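Local atomic coordinates of FEZ-1 protein (Fluoribacter gormanii, PDB entry 5WCK), a protein that probably hydrolyses the beta-lactam ring of antibiotics as a metallo-beta-lactamase of subclass B3, using two zinc ions bound in its active site. Residues A[64-69]-A[132-137]; A[90-95]-A[124-129]; A[99-104]-A[117-122]; A[108-113]-A[179-184]. The protein carries 2 engineered substitutions. All coordinates share one frame; numbering follows the deposited sequence. Where two conformers were deposited one is given.

Contact 1 of 4, residues A[64-69]-A[132-137]. With SO4 (sulfate ion), chain I.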
loop_
_atom_site.group_PDB
_atom_site.type_symbol
_atom_site.label_atom_id
_atom_site.label_comp_id
_atom_site.label_asym_id
_atom_site.label_seq_id
_atom_site.Cartn_x
_atom_site.Cartn_y
_atom_site.Cartn_z
ATOM N N THR A 64 16.128 5.517 -7.014
ATOM C CA THR A 64 14.690 5.632 -6.721
ATOM C C THR A 64 14.159 6.915 -7.371
ATOM O O THR A 64 14.464 8.039 -6.909
ATOM C CB THR A 64 14.418 5.676 -5.215
ATOM O OG1 THR A 64 15.064 4.584 -4.567
ATOM C CG2 THR A 64 12.944 5.636 -4.877
ATOM N N LYS A 65 13.380 6.755 -8.447
ATOM C CA LYS A 65 12.877 7.878 -9.233
ATOM C C LYS A 65 11.486 8.348 -8.781
ATOM O O LYS A 65 11.131 9.534 -8.985
ATOM C CB LYS A 65 12.757 7.495 -10.707
ATOM C CG LYS A 65 14.059 7.085 -11.372
ATOM C CD LYS A 65 15.068 8.201 -11.451
ATOM C CE LYS A 65 16.304 7.799 -12.227
ATOM N NZ LYS A 65 17.324 8.872 -12.203
ATOM N N ILE A 66 10.676 7.423 -8.251
ATOM C CA ILE A 66 9.254 7.662 -7.961
ATOM C C ILE A 66 8.950 7.006 -6.618
ATOM O O ILE A 66 9.366 5.863 -6.390
ATOM C CB ILE A 66 8.320 7.098 -9.062
ATOM C CG1 ILE A 66 8.588 7.755 -10.425
ATOM C CG2 ILE A 66 6.871 7.276 -8.665
ATOM C CD1 ILE A 66 7.765 7.170 -11.565
ATOM N N LEU A 67 8.237 7.747 -5.762
ATOM C CA LEU A 67 7.740 7.264 -4.480
ATOM C C LEU A 67 6.216 7.310 -4.497
ATOM O O LEU A 67 5.618 8.357 -4.813
ATOM C CB LEU A 67 8.273 8.162 -3.354
ATOM C CG LEU A 67 7.777 7.825 -1.943
ATOM C CD1 LEU A 67 8.160 6.421 -1.493
ATOM C CD2 LEU A 67 8.293 8.845 -0.947
ATOM N N LEU A 68 5.597 6.151 -4.213
ATOM C CA LEU A 68 4.147 5.974 -4.090
ATOM C C LEU A 68 3.845 5.431 -2.697
ATOM O O LEU A 68 4.750 4.934 -2.020
ATOM C CB LEU A 68 3.642 4.975 -5.137
ATOM C CG LEU A 68 4.099 5.196 -6.567
ATOM C CD1 LEU A 68 3.648 4.042 -7.446
ATOM C CD2 LEU A 68 3.600 6.530 -7.099
ATOM N N ILE A 69 2.572 5.531 -2.313
ATOM C CA ILE A 69 2.074 4.984 -1.079
ATOM C C ILE A 69 0.758 4.245 -1.320
ATOM O O ILE A 69 -0.006 4.538 -2.261
ATOM C CB ILE A 69 1.909 6.062 0.001
ATOM C CG1 ILE A 69 0.970 7.187 -0.436
ATOM C CG2 ILE A 69 3.273 6.569 0.445
ATOM C CD1 ILE A 69 0.634 8.201 0.647
ATOM N N GLU A 132 -5.479 6.307 -13.043
ATOM C CA GLU A 132 -4.306 6.930 -13.670
ATOM C C GLU A 132 -3.099 5.984 -13.623
ATOM O O GLU A 132 -2.907 5.240 -12.675
ATOM C CB GLU A 132 -3.935 8.230 -12.967
ATOM C CG GLU A 132 -2.887 9.037 -13.682
ATOM C CD GLU A 132 -2.785 10.470 -13.219
ATOM O OE1 GLU A 132 -2.006 11.228 -13.835
ATOM O OE2 GLU A 132 -3.467 10.822 -12.266
ATOM N N ARG A 133 -2.290 6.011 -14.687
ATOM C CA ARG A 133 -1.100 5.159 -14.770
ATOM C C ARG A 133 0.138 5.903 -14.255
ATOM O O ARG A 133 0.273 7.126 -14.389
ATOM C CB ARG A 133 -0.971 4.643 -16.212
ATOM C CG ARG A 133 -2.127 3.716 -16.565
ATOM C CD ARG A 133 -2.187 3.115 -17.945
ATOM N NE ARG A 133 -1.819 3.980 -19.032
ATOM C CZ ARG A 133 -1.433 3.505 -20.213
ATOM N NH1 ARG A 133 -0.888 4.303 -21.112
ATOM N NH2 ARG A 133 -1.553 2.212 -20.473
ATOM N N VAL A 134 1.059 5.121 -13.683
ATOM C CA VAL A 134 2.393 5.557 -13.344
ATOM C C VAL A 134 3.338 4.670 -14.151
ATOM O O VAL A 134 3.338 3.430 -13.997
ATOM C CB VAL A 134 2.682 5.467 -11.839
ATOM C CG1 VAL A 134 4.153 5.752 -11.523
ATOM C CG2 VAL A 134 1.761 6.379 -11.041
ATOM N N GLU A 135 4.110 5.309 -15.040
ATOM C CA GLU A 135 4.884 4.588 -16.051
ATOM C C GLU A 135 6.365 4.957 -15.892
ATOM O O GLU A 135 6.711 6.133 -15.742
ATOM C CB GLU A 135 4.397 4.960 -17.458
ATOM C CG GLU A 135 2.917 4.658 -17.736
ATOM C CD GLU A 135 2.412 5.041 -19.128
ATOM O OE1 GLU A 135 2.703 4.306 -20.091
ATOM O OE2 GLU A 135 1.739 6.096 -19.262
ATOM N N LEU A 136 7.252 3.956 -15.921
ATOM C CA LEU A 136 8.678 4.194 -15.909
ATOM C C LEU A 136 9.368 3.039 -16.618
ATOM O O LEU A 136 9.133 1.875 -16.283
ATOM C CB LEU A 136 9.198 4.314 -14.470
ATOM C CG LEU A 136 10.674 4.658 -14.284
ATOM C CD1 LEU A 136 11.017 6.041 -14.817
ATOM C CD2 LEU A 136 11.086 4.543 -12.834
ATOM N N GLY A 137 10.179 3.378 -17.637
ATOM C CA GLY A 137 10.984 2.371 -18.299
ATOM C C GLY A 137 10.172 1.237 -18.909
ATOM O O GLY A 137 10.688 0.117 -19.009
HETATM S S SO4 I . -3.347 8.309 -17.809
HETATM O O1 SO4 I . -2.106 8.935 -17.299
HETATM O O2 SO4 I . -3.519 6.991 -17.156
HETATM O O3 SO4 I . -4.496 9.146 -17.403
HETATM O O4 SO4 I . -3.269 8.217 -19.275
#
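Two strands from different sheets face each other here, and side chains alone span the gap. Strand 64-68 belongs to the sheet that also holds strands 35-39 and 90-94, whereas strand 133-136 is an outermost strand of the second sheet. Their axes come no closer than 9.2 Å and run nearly antiparallel, at 163°, without a hydrogen bond between them: this is face-to-face packing of the two sheets in the metallo-beta-lactamase sandwich.

The apolar interactions centre on I66. Its CG1 lies anti to the carbonyl carbon and the chain then runs extended (chi2 176°), so that I66 CD1 meets V134 tip to tip, 3.9 Å from V134 CG1. I66 CD1 also rests 4.3 Å from L136 CB. The other branch of V134 turns to the next residue on the same face, with V134 CG2 4.4 Å from L68 CD2. At the outer end L136 crosses K65 at about a right angle, and L136 CD2 touches only the root of the lysine, 4.0 Å from K65 CB, while the rest of that chain leads away.

None of the polar interactions joins the two segments. R133 N donates to O2 of a sulfate ion, probably from the crystallisation liquor, at 2.9 Å (149° at the hydrogen), and R133 NH1 lies 3.7 Å from E135 OE2, a long ion pair with the oxygen well out of the guanidinium plane.

Polar and apolar groups are thus sorted: branched aliphatic chains meet across the gap between the sheets, and the charged chains of K65, R133 and E135 are exposed at its margin.

Contact 2 of 4, residues A[90-95]-A[124-129]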
loop_
_atom_site.group_PDB
_atom_site.type_symbol
_atom_site.label_atom_id
_atom_site.label_comp_id
_atom_site.label_asym_id
_atom_site.label_seq_id
_atom_site.Cartn_x
_atom_site.Cartn_y
_atom_site.Cartn_z
ATOM N N LYS A 90 10.362 11.491 -7.022
ATOM C CA LYS A 90 9.116 12.268 -7.180
ATOM C C LYS A 90 7.999 11.552 -6.424
ATOM O O LYS A 90 7.767 10.397 -6.699
ATOM C CB LYS A 90 8.756 12.382 -8.652
ATOM C CG LYS A 90 9.823 13.139 -9.405
ATOM C CD LYS A 90 9.424 13.362 -10.791
ATOM C CE LYS A 90 9.721 12.181 -11.665
ATOM N NZ LYS A 90 10.239 12.725 -12.936
ATOM N N TYR A 91 7.314 12.305 -5.576
ATOM C CA TYR A 91 6.250 11.753 -4.712
ATOM C C TYR A 91 4.900 11.953 -5.404
ATOM O O TYR A 91 4.530 13.058 -5.679
ATOM C CB TYR A 91 6.277 12.539 -3.403
ATOM C CG TYR A 91 5.602 11.909 -2.215
ATOM C CD1 TYR A 91 5.205 10.591 -2.209
ATOM C CD2 TYR A 91 5.370 12.659 -1.088
ATOM C CE1 TYR A 91 4.608 10.029 -1.097
ATOM C CE2 TYR A 91 4.783 12.112 0.032
ATOM C CZ TYR A 91 4.426 10.782 0.041
ATOM O OH TYR A 91 3.856 10.277 1.166
ATOM N N MET A 92 4.166 10.855 -5.600
ATOM C CA MET A 92 2.903 10.922 -6.301
ATOM C C MET A 92 1.841 10.289 -5.394
ATOM O O MET A 92 2.033 9.177 -4.875
ATOM C CB MET A 92 2.966 10.193 -7.646
ATOM C CG MET A 92 4.172 10.579 -8.480
ATOM S SD MET A 92 4.068 9.862 -10.136
ATOM C CE MET A 92 5.612 10.492 -10.798
ATOM N N VAL A 93 0.725 10.992 -5.230
ATOM C CA VAL A 93 -0.313 10.660 -4.233
ATOM C C VAL A 93 -1.699 10.930 -4.840
ATOM O O VAL A 93 -1.949 11.938 -5.493
ATOM C CB VAL A 93 -0.124 11.433 -2.915
ATOM C CG1 VAL A 93 -1.237 11.131 -1.932
ATOM C CG2 VAL A 93 1.219 11.180 -2.271
ATOM N N MET A 94 -2.631 9.991 -4.601
ATOM C CA MET A 94 -4.038 10.111 -4.966
ATOM C C MET A 94 -4.622 11.406 -4.361
ATOM O O MET A 94 -4.474 11.658 -3.176
ATOM C CB MET A 94 -4.808 8.904 -4.423
ATOM C CG MET A 94 -6.250 8.772 -4.906
ATOM S SD MET A 94 -6.495 8.529 -6.692
ATOM C CE MET A 94 -5.896 6.846 -6.844
ATOM N N ASP A 95 -5.308 12.168 -5.221
ATOM C CA ASP A 95 -5.931 13.461 -4.957
ATOM C C ASP A 95 -6.529 13.519 -3.548
ATOM O O ASP A 95 -6.193 14.418 -2.757
ATOM C CB ASP A 95 -6.947 13.764 -6.052
ATOM C CG ASP A 95 -7.542 15.167 -6.018
ATOM O OD1 ASP A 95 -6.931 16.060 -5.383
ATOM O OD2 ASP A 95 -8.585 15.363 -6.677
ATOM N N VAL A 124 3.802 17.042 -2.588
ATOM C CA VAL A 124 3.456 16.050 -3.589
ATOM C C VAL A 124 3.846 16.609 -4.964
ATOM O O VAL A 124 3.389 17.671 -5.383
ATOM C CB VAL A 124 1.965 15.690 -3.474
ATOM C CG1 VAL A 124 1.471 14.864 -4.656
ATOM C CG2 VAL A 124 1.687 14.987 -2.151
ATOM N N ASP A 125 4.642 15.827 -5.693
ATOM C CA ASP A 125 5.135 16.230 -7.023
ATOM C C ASP A 125 4.100 15.980 -8.131
ATOM O O ASP A 125 4.069 16.716 -9.125
ATOM C CB ASP A 125 6.459 15.528 -7.289
ATOM C CG ASP A 125 7.515 15.959 -6.294
ATOM O OD1 ASP A 125 7.812 17.168 -6.277
ATOM O OD2 ASP A 125 7.983 15.113 -5.513
ATOM N N LYS A 126 3.258 14.943 -8.006
ATOM C CA LYS A 126 2.214 14.714 -8.949
ATOM C C LYS A 126 0.986 14.173 -8.228
ATOM O O LYS A 126 1.048 13.166 -7.544
ATOM C CB LYS A 126 2.601 13.739 -10.061
ATOM C CG LYS A 126 1.599 13.686 -11.196
ATOM C CD LYS A 126 2.015 12.841 -12.394
ATOM C CE LYS A 126 0.961 12.882 -13.485
ATOM N NZ LYS A 126 1.278 12.039 -14.663
ATOM N N VAL A 127 -0.133 14.867 -8.418
ATOM C CA VAL A 127 -1.406 14.440 -7.879
ATOM C C VAL A 127 -2.031 13.409 -8.819
ATOM O O VAL A 127 -2.187 13.659 -10.028
ATOM C CB VAL A 127 -2.345 15.638 -7.688
ATOM C CG1 VAL A 127 -3.716 15.186 -7.217
ATOM C CG2 VAL A 127 -1.731 16.643 -6.735
ATOM N N LEU A 128 -2.420 12.261 -8.258
ATOM C CA LEU A 128 -3.005 11.182 -9.068
ATOM C C LEU A 128 -4.529 11.133 -8.944
ATOM O O LEU A 128 -5.126 11.732 -8.058
ATOM C CB LEU A 128 -2.406 9.844 -8.634
ATOM C CG LEU A 128 -0.887 9.732 -8.752
ATOM C CD1 LEU A 128 -0.395 8.432 -8.145
ATOM C CD2 LEU A 128 -0.415 9.883 -10.188
ATOM N N HIS A 129 -5.144 10.385 -9.868
ATOM C CA HIS A 129 -6.594 10.241 -9.940
ATOM C C HIS A 129 -6.938 8.780 -10.193
ATOM O O HIS A 129 -6.106 8.033 -10.637
ATOM C CB HIS A 129 -7.179 11.166 -11.023
ATOM C CG HIS A 129 -6.671 12.559 -10.887
ATOM N ND1 HIS A 129 -7.306 13.501 -10.097
ATOM C CD2 HIS A 129 -5.545 13.150 -11.357
ATOM C CE1 HIS A 129 -6.612 14.625 -10.117
ATOM N NE2 HIS A 129 -5.531 14.435 -10.891
HETATM O O HOH W 1 -9.363 13.188 -8.216
#
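Y91 O is gripped by two backbone donors from consecutive residues, both in its carbonyl plane: D125 N at 2.8 Å, strongly bent at the hydrogen (137°), and K126 N at 3.3 Å. The shorter bond is the less straight one. Beside this fork Y91 N points almost directly at D125 OD2 (2.9 Å, 176°), meeting its anti lone pair; the carboxylate thereby takes a place on the ladder that a backbone carbonyl would otherwise fill.

Beyond it the pairing is regular and parallel, the axes diverging by 27°. V93 N donates to K126 O at 3.2 Å, nearly along the C=O axis; L128 N donates to V93 O at 2.8 Å, from above the carbonyl plane; and D95 N closes the series on L128 O at 2.9 Å.

One face carries M92, M94, K126 and L128, where M92 CB rests 3.8 Å from L128 CD1. On the other, V93 CG2 meets V124 CG2 at 3.8 Å, the two valines crossing at about a right angle, and the same V93 methyl lies over the rim of one face of the Y91 ring. At the far end a water bridges D95 OD2 and H129 ND1.

The paired strands belong to a beta-alpha-beta unit whose helix 95-103 packs through I101 on Y91, V93 and V124. M92 leans on I66 and L68 of neighbouring strand 64-68, and L128 reaches W156 of strand 154-162 in the second sheet.

Contact 3 of 4, residues A[99-104]-A[117-122]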
loop_
_atom_site.group_PDB
_atom_site.type_symbol
_atom_site.label_atom_id
_atom_site.label_comp_id
_atom_site.label_asym_id
_atom_site.label_seq_id
_atom_site.Cartn_x
_atom_site.Cartn_y
_atom_site.Cartn_z
ATOM N N SER A 99 -4.245 16.193 0.963
ATOM C CA SER A 99 -4.332 17.099 2.118
ATOM C C SER A 99 -3.640 16.482 3.341
ATOM O O SER A 99 -2.936 17.160 4.107
ATOM C CB SER A 99 -5.755 17.459 2.432
ATOM O OG SER A 99 -5.814 18.213 3.629
ATOM N N VAL A 100 -3.870 15.187 3.580
ATOM C CA VAL A 100 -3.254 14.550 4.737
ATOM C C VAL A 100 -1.725 14.535 4.612
ATOM O O VAL A 100 -1.020 14.773 5.593
ATOM C CB VAL A 100 -3.824 13.141 4.970
ATOM C CG1 VAL A 100 -3.034 12.384 5.996
ATOM C CG2 VAL A 100 -5.287 13.234 5.369
ATOM N N ILE A 101 -1.209 14.250 3.420
ATOM C CA ILE A 101 0.235 14.233 3.231
ATOM C C ILE A 101 0.824 15.641 3.460
ATOM O O ILE A 101 1.823 15.782 4.161
ATOM C CB ILE A 101 0.580 13.642 1.854
ATOM C CG1 ILE A 101 0.148 12.171 1.754
ATOM C CG2 ILE A 101 2.064 13.812 1.546
ATOM C CD1 ILE A 101 0.690 11.289 2.846
ATOM N N LEU A 102 0.201 16.670 2.897
ATOM C CA LEU A 102 0.739 18.061 3.026
ATOM C C LEU A 102 0.712 18.511 4.499
ATOM O O LEU A 102 1.608 19.233 4.951
ATOM C CB LEU A 102 -0.089 19.026 2.171
ATOM C CG LEU A 102 -0.064 18.807 0.662
ATOM C CD1 LEU A 102 -0.853 19.895 -0.045
ATOM C CD2 LEU A 102 1.341 18.720 0.108
ATOM N N SER A 103 -0.305 18.072 5.254
ATOM C CA SER A 103 -0.516 18.504 6.634
ATOM C C SER A 103 0.167 17.556 7.631
ATOM O O SER A 103 0.072 17.749 8.854
ATOM C CB SER A 103 -1.985 18.647 6.934
ATOM O OG SER A 103 -2.626 17.379 7.024
ATOM N N GLY A 104 0.813 16.480 7.153
ATOM C CA GLY A 104 1.438 15.539 8.055
ATOM C C GLY A 104 0.442 14.901 9.017
ATOM O O GLY A 104 0.795 14.578 10.154
ATOM N N THR A 117 -0.297 10.260 15.656
ATOM C CA THR A 117 -0.434 9.809 14.270
ATOM C C THR A 117 0.181 10.793 13.278
ATOM O O THR A 117 0.156 10.533 12.073
ATOM C CB THR A 117 -1.912 9.580 13.912
ATOM O OG1 THR A 117 -2.618 10.830 13.891
ATOM C CG2 THR A 117 -2.576 8.600 14.853
ATOM N N TYR A 118 0.726 11.920 13.759
ATOM C CA TYR A 118 1.254 12.919 12.865
ATOM C C TYR A 118 2.608 12.458 12.319
ATOM O O TYR A 118 3.265 11.579 12.870
ATOM C CB TYR A 118 1.454 14.266 13.564
ATOM C CG TYR A 118 0.227 14.941 14.119
ATOM C CD1 TYR A 118 -1.066 14.551 13.801
ATOM C CD2 TYR A 118 0.378 15.990 15.011
ATOM C CE1 TYR A 118 -2.173 15.198 14.330
ATOM C CE2 TYR A 118 -0.716 16.648 15.552
ATOM C CZ TYR A 118 -1.999 16.250 15.215
ATOM O OH TYR A 118 -3.064 16.902 15.759
ATOM N N PHE A 119 2.996 13.040 11.189
ATOM C CA PHE A 119 4.274 12.714 10.555
ATOM C C PHE A 119 4.786 13.938 9.794
ATOM O O PHE A 119 4.093 14.927 9.635
ATOM C CB PHE A 119 4.100 11.461 9.677
ATOM C CG PHE A 119 2.972 11.520 8.680
ATOM C CD1 PHE A 119 1.671 11.189 9.047
ATOM C CD2 PHE A 119 3.203 11.863 7.361
ATOM C CE1 PHE A 119 0.637 11.228 8.123
ATOM C CE2 PHE A 119 2.172 11.908 6.441
ATOM C CZ PHE A 119 0.889 11.588 6.825
ATOM N N THR A 120 6.027 13.865 9.329
ATOM C CA THR A 120 6.686 14.999 8.659
ATOM C C THR A 120 5.927 15.408 7.404
ATOM O O THR A 120 5.615 14.569 6.551
ATOM C CB THR A 120 8.144 14.653 8.345
ATOM O OG1 THR A 120 8.767 14.263 9.570
ATOM C CG2 THR A 120 8.888 15.807 7.714
ATOM N N GLN A 121 5.648 16.710 7.293
ATOM C CA GLN A 121 5.045 17.297 6.109
ATOM C C GLN A 121 5.986 17.148 4.898
ATOM O O GLN A 121 7.219 17.152 5.016
ATOM C CB GLN A 121 4.713 18.768 6.367
ATOM C CG GLN A 121 3.692 18.964 7.479
ATOM C CD GLN A 121 3.313 20.412 7.679
ATOM O OE1 GLN A 121 3.634 21.276 6.872
ATOM N NE2 GLN A 121 2.581 20.674 8.748
ATOM N N SER A 122 5.379 16.947 3.725
ATOM C CA SER A 122 6.116 16.857 2.484
ATOM C C SER A 122 5.250 17.483 1.392
ATOM O O SER A 122 4.068 17.771 1.611
ATOM C CB SER A 122 6.498 15.433 2.197
ATOM O OG SER A 122 5.323 14.692 2.018
HETATM O O HOH W 2 3.953 14.044 4.469
HETATM O O HOH W 3 3.561 20.268 3.024
HETATM O O HOH W 4 2.038 18.761 10.516
#
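F119 adopts the crowded first torsion, its CG between backbone N and carbonyl carbon (chi1 53°), which lays the ring back over the helix end. One ring face covers G104: G104 CA stands 4.0 Å from the ring centroid and 9° off its normal, a CH-pi contact. I101 CD1 comes in at the ring edge, 3.9 Å from F119 CE2.

G104, the first residue to leave helical phi/psi, has positive phi and forms a Schellman motif after helix 95-103. A CB at G104 would fall 2.2 Å from F119 O, which makes a CA-H...O contact of 3.1 Å with G104 CA. G104 O accepts a hydrogen bond from F119 N at 2.9 Å.

Q121 is extended beyond CG and runs alongside the last turn, with Q121 CG 3.3 Å from L102 O. S122 holds OG in the crowded position (chi1 64°), 3.4 Å from I101 CG2, and donates to a water.

I101 O, L102 O and S103 O, at a helix end that would carry partial negative charge, each accept a hydrogen bond from a water: this one, a second also donating to S122 O, and a third accepting from Q121 NE2. These waters tie the loop to it.

Contact 4 of 4, residues A[108-113]-A[179-184]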
loop_
_atom_site.group_PDB
_atom_site.type_symbol
_atom_site.label_atom_id
_atom_site.label_comp_id
_atom_site.label_asym_id
_atom_site.label_seq_id
_atom_site.Cartn_x
_atom_site.Cartn_y
_atom_site.Cartn_z
ATOM N N ASP A 108 -6.472 14.822 8.863
ATOM C CA ASP A 108 -7.060 13.478 8.751
ATOM C C ASP A 108 -8.496 13.510 9.288
ATOM O O ASP A 108 -8.751 14.046 10.373
ATOM C CB ASP A 108 -6.208 12.476 9.524
ATOM C CG ASP A 108 -6.593 11.025 9.291
ATOM O OD1 ASP A 108 -7.661 10.596 9.809
ATOM O OD2 ASP A 108 -5.810 10.346 8.602
ATOM N N PHE A 109 -9.432 12.910 8.542
ATOM C CA PHE A 109 -10.844 12.945 8.913
ATOM C C PHE A 109 -11.090 12.327 10.277
ATOM O O PHE A 109 -12.109 12.662 10.923
ATOM C CB PHE A 109 -11.744 12.246 7.884
ATOM C CG PHE A 109 -11.773 10.734 7.983
ATOM C CD1 PHE A 109 -10.871 9.962 7.271
ATOM C CD2 PHE A 109 -12.726 10.092 8.770
ATOM C CE1 PHE A 109 -10.908 8.576 7.359
ATOM C CE2 PHE A 109 -12.754 8.708 8.857
ATOM C CZ PHE A 109 -11.848 7.961 8.144
ATOM N N HIS A 110 -10.221 11.398 10.702
ATOM C CA HIS A 110 -10.419 10.669 11.930
ATOM C C HIS A 110 -9.394 11.036 13.006
ATOM O O HIS A 110 -9.762 11.118 14.182
ATOM C CB HIS A 110 -10.398 9.153 11.691
ATOM C CG HIS A 110 -10.853 8.416 12.895
ATOM N ND1 HIS A 110 -12.185 8.283 13.217
ATOM C CD2 HIS A 110 -10.169 7.831 13.882
ATOM C CE1 HIS A 110 -12.281 7.634 14.352
ATOM N NE2 HIS A 110 -11.075 7.355 14.780
ATOM N N TYR A 111 -8.122 11.213 12.607
ATOM C CA TYR A 111 -6.967 11.276 13.549
ATOM C C TYR A 111 -6.401 12.704 13.655
ATOM O O TYR A 111 -5.327 12.890 14.226
ATOM C CB TYR A 111 -5.856 10.312 13.126
ATOM C CG TYR A 111 -6.261 8.858 13.156
ATOM C CD1 TYR A 111 -6.425 8.178 14.349
ATOM C CD2 TYR A 111 -6.505 8.180 11.969
ATOM C CE1 TYR A 111 -6.802 6.839 14.367
ATOM C CE2 TYR A 111 -6.928 6.859 11.972
ATOM C CZ TYR A 111 -7.075 6.186 13.168
ATOM O OH TYR A 111 -7.472 4.872 13.210
ATOM N N ALA A 112 -7.139 13.710 13.160
ATOM C CA ALA A 112 -6.680 15.134 13.213
ATOM C C ALA A 112 -6.271 15.533 14.634
ATOM O O ALA A 112 -5.313 16.315 14.802
ATOM C CB ALA A 112 -7.755 16.044 12.689
ATOM N N ASN A 113 -6.994 15.021 15.646
ATOM C CA ASN A 113 -6.733 15.414 17.047
ATOM C C ASN A 113 -5.939 14.350 17.809
ATOM O O ASN A 113 -5.918 14.388 19.032
ATOM C CB ASN A 113 -8.052 15.795 17.741
ATOM C CG ASN A 113 -8.454 17.218 17.414
ATOM O OD1 ASN A 113 -7.619 18.119 17.528
ATOM N ND2 ASN A 113 -9.702 17.434 17.032
ATOM N N PRO A 179 -10.601 0.639 14.520
ATOM C CA PRO A 179 -11.356 0.769 15.765
ATOM C C PRO A 179 -11.732 2.223 16.039
ATOM O O PRO A 179 -10.864 3.087 16.086
ATOM C CB PRO A 179 -10.383 0.276 16.837
ATOM C CG PRO A 179 -9.423 -0.607 16.105
ATOM C CD PRO A 179 -9.339 -0.066 14.702
ATOM N N GLY A 180 -13.033 2.475 16.184
ATOM C CA GLY A 180 -13.504 3.813 16.475
ATOM C C GLY A 180 -13.998 4.585 15.266
ATOM O O GLY A 180 -14.656 5.616 15.440
ATOM N N TYR A 181 -13.744 4.074 14.068
ATOM C CA TYR A 181 -14.247 4.774 12.866
ATOM C C TYR A 181 -15.778 4.823 12.954
ATOM O O TYR A 181 -16.324 3.844 13.331
ATOM C CB TYR A 181 -13.887 3.961 11.620
ATOM C CG TYR A 181 -12.610 4.344 10.917
ATOM C CD1 TYR A 181 -11.632 5.085 11.551
ATOM C CD2 TYR A 181 -12.393 3.968 9.606
ATOM C CE1 TYR A 181 -10.465 5.426 10.898
ATOM C CE2 TYR A 181 -11.234 4.307 8.937
ATOM C CZ TYR A 181 -10.266 5.048 9.584
ATOM O OH TYR A 181 -9.121 5.405 8.938
ATOM N N LYS A 182 -16.412 5.928 12.553
ATOM C CA LYS A 182 -17.892 6.058 12.569
ATOM C C LYS A 182 -18.404 5.891 11.133
ATOM O O LYS A 182 -18.013 6.640 10.281
ATOM C CB LYS A 182 -18.253 7.420 13.157
ATOM C CG LYS A 182 -19.747 7.772 13.270
ATOM C CD LYS A 182 -20.537 8.905 13.860
ATOM C CE LYS A 182 -20.240 8.987 15.338
ATOM N NZ LYS A 182 -20.918 7.899 16.079
ATOM N N LEU A 183 -19.268 4.900 10.916
ATOM C CA LEU A 183 -19.756 4.609 9.550
ATOM C C LEU A 183 -21.142 5.207 9.273
ATOM O O LEU A 183 -21.554 5.149 8.136
ATOM C CB LEU A 183 -19.827 3.087 9.413
ATOM C CG LEU A 183 -18.487 2.363 9.519
ATOM C CD1 LEU A 183 -18.707 0.859 9.411
ATOM C CD2 LEU A 183 -17.522 2.843 8.446
ATOM N N VAL A 184 -21.815 5.711 10.303
ATOM C CA VAL A 184 -23.177 6.230 10.187
ATOM C C VAL A 184 -23.129 7.700 10.624
ATOM O O VAL A 184 -22.673 7.970 11.744
ATOM C CB VAL A 184 -24.150 5.457 11.096
ATOM C CG1 VAL A 184 -25.568 6.014 11.008
ATOM C CG2 VAL A 184 -24.124 3.956 10.802
HETATM O O HOH W 5 -7.972 8.130 8.664
HETATM O O HOH W 6 -10.623 5.642 16.873
HETATM O O HOH W 7 -14.803 8.418 12.205
HETATM O O HOH W 8 -8.180 3.493 15.366
#
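An Asx turn folds segment 108-113: D108 OD1 accepts from H110 N at 2.8 Å, on its anti lone pair, and from Y111 N at 2.9 Å, met from above the carboxylate plane. Two backbone N-H bonds thus hold the turn that presents F109, H110 and Y111 to Y181, with a water as third donor on that oxygen.

The tight part is an aromatic cluster with Y181 as its hub. F109 sends its edge to one face of the Y181 ring (centroids 5.2 Å apart, planes at 61°), F109 CZ standing 3.6 Å from Y181 CZ. Y181 in turn directs an edge at H110, placing its CD1 over the centre of the imidazole face (centroids 4.8 Å apart, planes at 56°). Y111 crosses at about a right angle and adds its CE2 beside Y181 CE1. The Y181 hydroxyl is hydrogen-bonded to H149 O, and its side chain touches H73; both histidines bind zinc, so the cluster borders the metal site. On this inner side the water on D108 OD1 also donates to Y181 OH.

On the loose solvent side, waters span the segments instead of direct hydrogen bonds. One joins H110 ND1 to K182 N. Y111 OH, also hydrogen-bonded to N178, shares a water with P179 O. That carbonyl receives a second water, 2.7 Å from P179 O and in the plane of the imidazole at H110 NE2.

How the contacts relate
Contacts 1 and 2 adjoin, their centres about 10 Å apart: strands 64-68 and 90-94 are neighbours in one sheet, and contact 1 joins that sheet to the second through strand 133-136, which follows strand 126-128 of contact 2. Contact 3 lies in the connection between the two strands of contact 2, about 14 Å away between centres, and its I101 and S122 pack on Y91. Contact 4 uses the same connection, between the two segments of contact 3, and ties it to the loop before helix 192-204, beside the zinc site; Y118 and A112 link the two. Contacts 1 and 4, about 30 Å apart between centres, lie on opposite sides of the chain's centre.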